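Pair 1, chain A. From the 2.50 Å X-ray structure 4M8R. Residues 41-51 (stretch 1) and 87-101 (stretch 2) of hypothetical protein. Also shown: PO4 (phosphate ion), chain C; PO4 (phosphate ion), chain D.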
# COMPACT_ATOMS: atom_id res chain seq x y z
N GLY A 41 2.64 -16.78 38.25
CA GLY A 41 2.11 -15.70 37.43
C GLY A 41 3.17 -14.91 36.69
O GLY A 41 2.83 -14.11 35.82
N ASP A 42 4.44 -15.11 37.02
CA ASP A 42 5.53 -14.52 36.24
C ASP A 42 5.38 -14.95 34.79
O ASP A 42 5.08 -16.11 34.51
CB ASP A 42 6.91 -14.96 36.76
CG ASP A 42 7.33 -14.23 38.03
OD1 ASP A 42 6.50 -13.49 38.59
OD2 ASP A 42 8.48 -14.40 38.47
N GLN A 43 5.55 -13.99 33.88
CA GLN A 43 5.49 -14.27 32.45
C GLN A 43 6.85 -13.97 31.83
O GLN A 43 7.74 -13.42 32.48
CB GLN A 43 4.37 -13.46 31.80
CG GLN A 43 3.01 -13.69 32.45
CD GLN A 43 1.83 -13.20 31.62
OE1 GLN A 43 1.93 -13.01 30.41
NE2 GLN A 43 0.69 -12.99 32.28
N VAL A 44 7.01 -14.36 30.57
CA VAL A 44 8.25 -14.14 29.86
C VAL A 44 7.94 -13.50 28.51
O VAL A 44 7.05 -13.96 27.79
CB VAL A 44 9.01 -15.46 29.66
CG1 VAL A 44 10.27 -15.25 28.83
CG2 VAL A 44 9.37 -16.08 31.01
N ASP A 45 8.67 -12.43 28.19
CA ASP A 45 8.49 -11.67 26.96
C ASP A 45 9.72 -11.76 26.07
O ASP A 45 10.85 -11.82 26.57
CB ASP A 45 8.26 -10.19 27.27
CG ASP A 45 6.85 -9.89 27.73
OD1 ASP A 45 5.89 -10.47 27.16
OD2 ASP A 45 6.71 -9.06 28.65
N PHE A 46 9.49 -11.73 24.76
CA PHE A 46 10.56 -11.66 23.77
C PHE A 46 10.55 -10.29 23.11
O PHE A 46 9.48 -9.73 22.86
CB PHE A 46 10.30 -12.66 22.65
CG PHE A 46 10.40 -14.10 23.06
CD1 PHE A 46 11.49 -14.57 23.78
CD2 PHE A 46 9.42 -15.00 22.66
CE1 PHE A 46 11.59 -15.91 24.11
CE2 PHE A 46 9.51 -16.34 23.00
CZ PHE A 46 10.59 -16.80 23.73
N ASP A 47 11.74 -9.78 22.80
CA ASP A 47 11.90 -8.68 21.85
C ASP A 47 12.79 -9.18 20.72
O ASP A 47 13.86 -9.73 20.96
CB ASP A 47 12.52 -7.44 22.52
CG ASP A 47 11.50 -6.60 23.31
OD1 ASP A 47 10.31 -6.99 23.42
OD2 ASP A 47 11.89 -5.53 23.82
N PHE A 48 12.35 -8.97 19.48
CA PHE A 48 13.07 -9.45 18.29
C PHE A 48 13.70 -8.29 17.52
O PHE A 48 13.08 -7.23 17.38
CB PHE A 48 12.11 -10.18 17.35
CG PHE A 48 11.49 -11.42 17.95
CD1 PHE A 48 10.41 -11.31 18.82
CD2 PHE A 48 11.95 -12.67 17.62
CE1 PHE A 48 9.82 -12.44 19.36
CE2 PHE A 48 11.37 -13.81 18.15
CZ PHE A 48 10.31 -13.69 19.03
N ARG A 49 14.91 -8.50 17.02
CA ARG A 49 15.57 -7.56 16.11
C ARG A 49 16.16 -8.34 14.94
O ARG A 49 16.89 -9.29 15.15
CB ARG A 49 16.68 -6.83 16.84
CG ARG A 49 17.34 -5.73 16.02
CD ARG A 49 18.77 -5.47 16.48
NE ARG A 49 19.65 -6.61 16.18
CZ ARG A 49 20.91 -6.71 16.58
NH1 ARG A 49 21.48 -5.74 17.29
NH2 ARG A 49 21.61 -7.79 16.26
N TRP A 50 15.83 -7.94 13.72
CA TRP A 50 16.33 -8.65 12.54
C TRP A 50 16.72 -7.75 11.37
O TRP A 50 16.24 -6.63 11.24
CB TRP A 50 15.30 -9.68 12.07
CG TRP A 50 14.03 -9.11 11.52
CD1 TRP A 50 13.83 -8.63 10.27
CD2 TRP A 50 12.77 -9.01 12.19
NE1 TRP A 50 12.54 -8.21 10.12
CE2 TRP A 50 11.86 -8.44 11.28
CE3 TRP A 50 12.33 -9.34 13.48
CZ2 TRP A 50 10.52 -8.18 11.62
CZ3 TRP A 50 10.99 -9.09 13.81
CH2 TRP A 50 10.11 -8.51 12.88
N ASP A 51 17.61 -8.28 10.52
CA ASP A 51 18.02 -7.64 9.28
C ASP A 51 17.81 -8.63 8.14
O ASP A 51 18.52 -9.63 8.07
CB ASP A 51 19.50 -7.26 9.36
CG ASP A 51 19.81 -6.40 10.56
OD1 ASP A 51 19.39 -5.22 10.56
OD2 ASP A 51 20.47 -6.90 11.50
N GLU A 87 15.33 -14.76 11.07
CA GLU A 87 16.48 -14.92 11.94
C GLU A 87 16.64 -13.65 12.76
O GLU A 87 16.76 -12.57 12.20
CB GLU A 87 17.75 -15.19 11.14
CG GLU A 87 19.01 -15.20 12.00
CD GLU A 87 20.23 -15.62 11.22
OE1 GLU A 87 20.18 -16.67 10.55
OE2 GLU A 87 21.26 -14.90 11.28
N SER A 88 16.65 -13.79 14.08
CA SER A 88 16.56 -12.64 14.97
C SER A 88 17.46 -12.73 16.18
O SER A 88 17.68 -13.81 16.73
CB SER A 88 15.13 -12.51 15.48
OG SER A 88 14.23 -12.20 14.44
N ARG A 89 17.98 -11.58 16.59
CA ARG A 89 18.48 -11.40 17.94
C ARG A 89 17.25 -11.30 18.85
O ARG A 89 16.43 -10.39 18.69
CB ARG A 89 19.31 -10.11 18.04
CG ARG A 89 19.53 -9.58 19.45
CD ARG A 89 20.27 -8.25 19.39
NE ARG A 89 20.55 -7.68 20.71
CZ ARG A 89 19.76 -6.83 21.37
NH1 ARG A 89 18.59 -6.43 20.87
NH2 ARG A 89 20.14 -6.38 22.56
N VAL A 90 17.14 -12.24 19.78
CA VAL A 90 16.00 -12.28 20.69
C VAL A 90 16.46 -11.99 22.11
O VAL A 90 17.31 -12.71 22.64
CB VAL A 90 15.31 -13.66 20.67
CG1 VAL A 90 14.12 -13.69 21.62
CG2 VAL A 90 14.86 -13.99 19.25
N GLU A 91 15.90 -10.95 22.72
CA GLU A 91 16.16 -10.66 24.12
C GLU A 91 14.98 -11.17 24.93
O GLU A 91 13.82 -10.93 24.58
CB GLU A 91 16.36 -9.17 24.35
CG GLU A 91 16.82 -8.85 25.77
CD GLU A 91 17.44 -7.47 25.92
OE1 GLU A 91 17.33 -6.65 24.99
OE2 GLU A 91 18.03 -7.22 26.99
N ILE A 92 15.30 -11.88 26.02
CA ILE A 92 14.33 -12.58 26.84
C ILE A 92 14.17 -11.86 28.17
O ILE A 92 15.14 -11.66 28.90
CB ILE A 92 14.77 -14.03 27.07
CG1 ILE A 92 14.94 -14.75 25.73
CG2 ILE A 92 13.77 -14.79 27.93
CD1 ILE A 92 15.63 -16.08 25.82
N PHE A 93 12.93 -11.47 28.48
CA PHE A 93 12.63 -10.68 29.67
C PHE A 93 11.71 -11.43 30.63
O PHE A 93 10.72 -12.03 30.20
CB PHE A 93 11.92 -9.38 29.28
CG PHE A 93 12.75 -8.46 28.45
CD1 PHE A 93 13.58 -7.52 29.04
CD2 PHE A 93 12.68 -8.50 27.06
CE1 PHE A 93 14.34 -6.66 28.27
CE2 PHE A 93 13.44 -7.65 26.29
CZ PHE A 93 14.27 -6.72 26.89
N LEU A 94 12.01 -11.36 31.92
CA LEU A 94 11.06 -11.79 32.94
C LEU A 94 10.06 -10.66 33.18
O LEU A 94 10.46 -9.52 33.40
CB LEU A 94 11.78 -12.11 34.25
CG LEU A 94 10.91 -12.70 35.35
CD1 LEU A 94 10.32 -14.04 34.92
CD2 LEU A 94 11.71 -12.86 36.64
N ASN A 95 8.77 -10.99 33.13
CA ASN A 95 7.71 -10.00 33.28
C ASN A 95 6.88 -10.31 34.52
O ASN A 95 6.12 -11.27 34.53
CB ASN A 95 6.83 -9.99 32.02
CG ASN A 95 5.74 -8.93 32.06
OD1 ASN A 95 5.68 -8.10 32.97
ND2 ASN A 95 4.85 -8.96 31.07
N ARG A 96 7.05 -9.50 35.57
CA ARG A 96 6.26 -9.62 36.79
C ARG A 96 5.32 -8.43 36.91
O ARG A 96 5.71 -7.38 37.42
CB ARG A 96 7.18 -9.74 38.02
CG ARG A 96 6.44 -9.78 39.36
CD ARG A 96 6.90 -10.93 40.25
NE ARG A 96 8.17 -10.67 40.92
CZ ARG A 96 9.24 -11.46 40.89
NH1 ARG A 96 9.26 -12.61 40.22
NH2 ARG A 96 10.33 -11.10 41.55
N ALA A 97 4.08 -8.60 36.43
CA ALA A 97 3.08 -7.53 36.40
C ALA A 97 3.58 -6.35 35.56
O ALA A 97 3.79 -6.49 34.35
CB ALA A 97 2.69 -7.11 37.82
N SER A 98 3.79 -5.19 36.19
CA SER A 98 4.44 -4.06 35.53
C SER A 98 5.88 -4.40 35.08
O SER A 98 6.21 -4.33 33.89
CB SER A 98 4.45 -2.86 36.50
OG SER A 98 5.20 -1.76 36.01
N GLU A 99 6.71 -4.81 36.04
CA GLU A 99 8.18 -4.81 35.90
C GLU A 99 8.71 -5.79 34.85
O GLU A 99 8.12 -6.85 34.63
CB GLU A 99 8.84 -5.17 37.25
CG GLU A 99 8.32 -4.45 38.49
CD GLU A 99 8.83 -3.03 38.62
OE1 GLU A 99 9.22 -2.43 37.60
OE2 GLU A 99 8.83 -2.50 39.76
N ARG A 100 9.82 -5.41 34.22
CA ARG A 100 10.57 -6.29 33.32
C ARG A 100 12.05 -6.34 33.71
O ARG A 100 12.62 -5.34 34.15
CB ARG A 100 10.42 -5.85 31.86
CG ARG A 100 9.10 -6.25 31.24
CD ARG A 100 9.03 -5.97 29.75
NE ARG A 100 7.76 -6.45 29.18
CZ ARG A 100 6.58 -5.82 29.26
NH1 ARG A 100 6.46 -4.65 29.88
NH2 ARG A 100 5.51 -6.38 28.70
N MSE A 101 12.65 -7.52 33.56
CA MSE A 101 14.08 -7.71 33.80
C MSE A 101 14.64 -8.53 32.68
O MSE A 101 14.07 -9.57 32.33
CB MSE A 101 14.33 -8.43 35.13
CG MSE A 101 15.78 -8.35 35.57
SE MSE A 101 16.12 -9.55 37.11
CE MSE A 101 17.99 -9.99 36.66
P PO4 C . 24.79 -7.44 18.25
O1 PO4 C . 24.25 -8.22 19.43
O2 PO4 C . 24.54 -8.19 16.97
O3 PO4 C . 24.10 -6.10 18.18
O4 PO4 C . 26.26 -7.18 18.45
P PO4 D . 23.07 -5.50 24.72
O1 PO4 D . 21.81 -5.28 25.53
O2 PO4 D . 22.76 -6.19 23.41
O3 PO4 D . 23.74 -4.18 24.42
O4 PO4 D . 23.97 -6.38 25.54
O HOH W 1 18.79 -10.63 11.97

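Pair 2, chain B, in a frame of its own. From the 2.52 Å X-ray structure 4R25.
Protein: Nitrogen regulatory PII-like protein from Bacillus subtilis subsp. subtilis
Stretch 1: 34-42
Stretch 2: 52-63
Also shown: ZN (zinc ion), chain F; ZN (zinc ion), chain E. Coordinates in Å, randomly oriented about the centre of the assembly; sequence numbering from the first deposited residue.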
# COMPACT_ATOMS: atom_id res chain seq x y z
N ASN B 34 -8.24 7.99 -2.79
CA ASN B 34 -9.42 7.78 -1.98
C ASN B 34 -9.67 6.29 -1.81
O ASN B 34 -9.68 5.53 -2.78
CB ASN B 34 -10.64 8.42 -2.63
CG ASN B 34 -10.55 9.93 -2.67
OD1 ASN B 34 -10.67 10.60 -1.64
ND2 ASN B 34 -10.35 10.47 -3.86
N VAL B 35 -9.84 5.88 -0.56
CA VAL B 35 -10.22 4.52 -0.24
C VAL B 35 -11.38 4.57 0.73
O VAL B 35 -11.88 5.64 1.07
CB VAL B 35 -9.05 3.74 0.38
CG1 VAL B 35 -7.91 3.63 -0.60
CG2 VAL B 35 -8.59 4.43 1.66
N HIS B 36 -11.81 3.40 1.20
CA HIS B 36 -12.89 3.34 2.16
C HIS B 36 -12.44 2.81 3.49
O HIS B 36 -11.56 1.95 3.57
CB HIS B 36 -14.03 2.47 1.62
CG HIS B 36 -14.79 3.11 0.52
ND1 HIS B 36 -14.81 2.60 -0.76
CD2 HIS B 36 -15.55 4.23 0.49
CE1 HIS B 36 -15.56 3.36 -1.53
NE2 HIS B 36 -16.02 4.36 -0.79
N GLY B 37 -13.05 3.34 4.54
CA GLY B 37 -12.84 2.85 5.88
C GLY B 37 -14.09 2.11 6.32
O GLY B 37 -15.21 2.42 5.91
N CYS B 38 -13.89 1.11 7.16
CA CYS B 38 -15.00 0.33 7.67
C CYS B 38 -14.78 0.14 9.15
O CYS B 38 -13.76 -0.40 9.56
CB CYS B 38 -15.06 -1.03 6.96
SG CYS B 38 -16.47 -2.03 7.42
N GLY B 39 -15.74 0.62 9.95
CA GLY B 39 -15.73 0.36 11.37
C GLY B 39 -16.49 -0.92 11.67
O GLY B 39 -17.49 -1.22 11.03
N LEU B 40 -16.00 -1.69 12.64
CA LEU B 40 -16.65 -2.92 13.04
C LEU B 40 -16.89 -2.93 14.56
O LEU B 40 -15.98 -2.65 15.34
CB LEU B 40 -15.81 -4.14 12.63
CG LEU B 40 -15.43 -4.33 11.16
CD1 LEU B 40 -14.70 -5.64 10.97
CD2 LEU B 40 -16.63 -4.28 10.25
N GLN B 41 -18.11 -3.23 14.97
CA GLN B 41 -18.40 -3.33 16.39
C GLN B 41 -19.33 -4.49 16.74
O GLN B 41 -20.31 -4.76 16.04
CB GLN B 41 -18.94 -2.01 16.95
CG GLN B 41 -19.71 -1.19 15.95
CD GLN B 41 -20.14 0.15 16.50
OE1 GLN B 41 -19.53 0.67 17.45
NE2 GLN B 41 -21.19 0.73 15.92
N LYS B 42 -18.97 -5.19 17.82
CA LYS B 42 -19.76 -6.28 18.37
C LYS B 42 -21.08 -5.78 18.90
O LYS B 42 -21.13 -4.88 19.75
CB LYS B 42 -18.99 -6.97 19.50
CG LYS B 42 -17.79 -7.76 19.03
CD LYS B 42 -16.95 -8.22 20.21
CE LYS B 42 -15.79 -9.10 19.75
NZ LYS B 42 -14.82 -9.36 20.86
N LYS B 52 -23.10 -10.42 16.79
CA LYS B 52 -23.48 -9.96 15.47
C LYS B 52 -22.63 -8.71 15.25
O LYS B 52 -22.38 -7.98 16.22
CB LYS B 52 -24.97 -9.60 15.48
CG LYS B 52 -25.40 -8.57 14.46
CD LYS B 52 -26.08 -7.35 15.13
CE LYS B 52 -27.50 -7.63 15.63
NZ LYS B 52 -28.41 -6.44 15.56
N ILE B 53 -22.15 -8.49 14.04
CA ILE B 53 -21.25 -7.36 13.81
C ILE B 53 -21.94 -6.25 13.02
O ILE B 53 -22.57 -6.50 12.00
CB ILE B 53 -19.97 -7.78 13.07
CG1 ILE B 53 -19.25 -8.89 13.85
CG2 ILE B 53 -19.05 -6.59 12.84
CD1 ILE B 53 -18.73 -8.45 15.20
N GLU B 54 -21.81 -5.03 13.51
CA GLU B 54 -22.37 -3.89 12.81
C GLU B 54 -21.21 -3.07 12.24
O GLU B 54 -20.16 -2.95 12.87
CB GLU B 54 -23.20 -3.06 13.78
CG GLU B 54 -24.01 -1.96 13.14
CD GLU B 54 -24.89 -1.28 14.16
OE1 GLU B 54 -25.55 -0.27 13.82
OE2 GLU B 54 -24.91 -1.75 15.32
N SER B 55 -21.41 -2.52 11.05
CA SER B 55 -20.33 -1.87 10.35
C SER B 55 -20.81 -0.67 9.55
O SER B 55 -21.90 -0.68 8.97
CB SER B 55 -19.62 -2.87 9.43
OG SER B 55 -20.50 -3.36 8.44
N ASN B 56 -19.98 0.37 9.52
CA ASN B 56 -20.25 1.52 8.67
C ASN B 56 -19.09 1.73 7.72
O ASN B 56 -17.94 1.48 8.07
CB ASN B 56 -20.54 2.79 9.49
CG ASN B 56 -19.38 3.19 10.39
OD1 ASN B 56 -18.87 2.39 11.17
ND2 ASN B 56 -18.95 4.46 10.29
N VAL B 57 -19.40 2.17 6.51
CA VAL B 57 -18.37 2.49 5.54
C VAL B 57 -18.29 4.00 5.34
O VAL B 57 -19.28 4.64 5.02
CB VAL B 57 -18.65 1.78 4.20
CG1 VAL B 57 -17.66 2.24 3.13
CG2 VAL B 57 -18.58 0.27 4.38
N TYR B 58 -17.10 4.56 5.55
CA TYR B 58 -16.89 5.99 5.35
C TYR B 58 -15.81 6.27 4.31
O TYR B 58 -15.22 5.34 3.74
CB TYR B 58 -16.56 6.67 6.68
CG TYR B 58 -15.67 5.86 7.58
CD1 TYR B 58 -16.18 4.84 8.37
CD2 TYR B 58 -14.30 6.10 7.63
CE1 TYR B 58 -15.37 4.07 9.18
CE2 TYR B 58 -13.47 5.34 8.44
CZ TYR B 58 -14.01 4.32 9.22
OH TYR B 58 -13.19 3.56 10.03
N GLU B 59 -15.57 7.55 4.04
CA GLU B 59 -14.57 7.95 3.06
C GLU B 59 -13.26 8.19 3.74
O GLU B 59 -13.21 8.73 4.84
CB GLU B 59 -14.99 9.24 2.38
CG GLU B 59 -16.40 9.22 1.93
CD GLU B 59 -16.67 8.04 1.07
OE1 GLU B 59 -17.70 7.37 1.32
OE2 GLU B 59 -15.86 7.78 0.16
N ARG B 60 -12.18 7.79 3.08
CA ARG B 60 -10.87 8.01 3.63
C ARG B 60 -9.89 8.48 2.55
O ARG B 60 -10.02 8.12 1.37
CB ARG B 60 -10.36 6.74 4.31
CG ARG B 60 -11.22 6.26 5.48
CD ARG B 60 -10.91 6.97 6.79
NE ARG B 60 -11.61 8.25 6.92
CZ ARG B 60 -11.98 8.78 8.08
NH1 ARG B 60 -11.73 8.13 9.21
NH2 ARG B 60 -12.61 9.94 8.11
N LEU B 61 -8.94 9.29 2.96
CA LEU B 61 -7.88 9.75 2.09
C LEU B 61 -6.60 9.05 2.52
O LEU B 61 -6.20 9.15 3.67
CB LEU B 61 -7.73 11.26 2.23
CG LEU B 61 -6.54 11.93 1.52
CD1 LEU B 61 -6.65 11.80 0.01
CD2 LEU B 61 -6.46 13.38 1.95
N LYS B 62 -5.96 8.34 1.60
CA LYS B 62 -4.71 7.68 1.92
C LYS B 62 -3.56 8.50 1.34
O LYS B 62 -3.53 8.76 0.13
CB LYS B 62 -4.70 6.27 1.35
CG LYS B 62 -3.59 5.35 1.87
CD LYS B 62 -3.68 4.00 1.16
CE LYS B 62 -2.76 2.97 1.77
NZ LYS B 62 -2.94 1.67 1.05
N ILE B 63 -2.65 8.93 2.20
CA ILE B 63 -1.51 9.73 1.79
C ILE B 63 -0.21 9.01 2.10
O ILE B 63 0.06 8.64 3.24
CB ILE B 63 -1.49 11.07 2.54
CG1 ILE B 63 -2.75 11.89 2.23
CG2 ILE B 63 -0.21 11.84 2.21
CD1 ILE B 63 -3.01 12.99 3.19
ZN ZN F . -18.16 4.85 -1.63
ZN ZN E . -27.46 0.31 15.45

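Both pairs are antiparallel ladders of two strands, and the backbones superpose closely: N, CA and C of 14 central residues fit with an RMSD of 0.5 Å. The strand axes approach to 4.5 Å in each, with N-to-C directions 158° apart in pair 1 and 136° apart in pair 2. The register is also common. D45(A) opposite F93(A) falls on G37(B) opposite Y58(B), and each is a hydrogen-bonded pair: F93(A) N donates to D45(A) O at 2.8 Å and D45(A) N to F93(A) O at 2.9 Å, while Y58(B) N donates to G37(B) O at 2.9 Å and G37(B) N to Y58(B) O at 3.1 Å. Carbonyls that accept these bonds also receive CA-H...O contacts, such as I92(A) CA to D45(A) O at 3.6 Å and, at the matched position, V57(B) CA to G37(B) O at 3.2 Å.

The clearest difference lies at this matched aromatic position. F93(A) has chi1 near -64° (m), and its ring brings CE2 to 3.6 Å from D47(A) OD2. Y58(B) has chi1 of 39° (p), and its ring lies across G37(B), whose CA is 3.9 Å from the ring centroid and 22° off the normal, a CH-pi contact. Glycine makes this possible: an ideal CB on G37(B) would stand 2.3 Å from Y58(B) CE2. In pair 1 the equivalent D45(A) carries a carboxylate instead, and its OD2 forms a salt bridge with R100(A), 2.9 Å from R100(A) NE.

On the face bearing V44(A), F46(A) and F48(A), pair 1 packs hydrocarbon diagonally as well as directly across: F46(A) CD1 lies 3.5 Å from V90(A) CG1 and V44(A) CG1 lies 3.6 Å from I92(A) CG2 on the diagonal, while F46(A) CE1 lies 3.9 Å from I92(A) CG1 directly across. Pair 2 places C38(B) at the F46(A) position, and its smaller side chain reaches S55(B), SG to CB 3.8 Å. The matched F48(A) and L40(B) have side-chain centres only 0.7 Å apart; F48(A) CD2 meets V90(A) CG2 at 3.6 Å, and L40(B) CD2 meets S55(B) CB at 3.4 Å.

R49(A) and R89(A) match Q41(B) and E54(B). The two arginines pack despite like charge, with R89(A) CD over one face of the R49(A) guanidinium, 3.3 Å from R49(A) CZ. Phosphate ions, probably from the crystallisation liquor, accept hydrogen bonds from both: R49(A) NH1 to O3 of PO4 (chain C) and R89(A) NH2 to O2 of PO4 (chain D), each 2.8 Å. In pair 2, E54(B) OE1 instead binds ZN (chain E) at 2.6 Å.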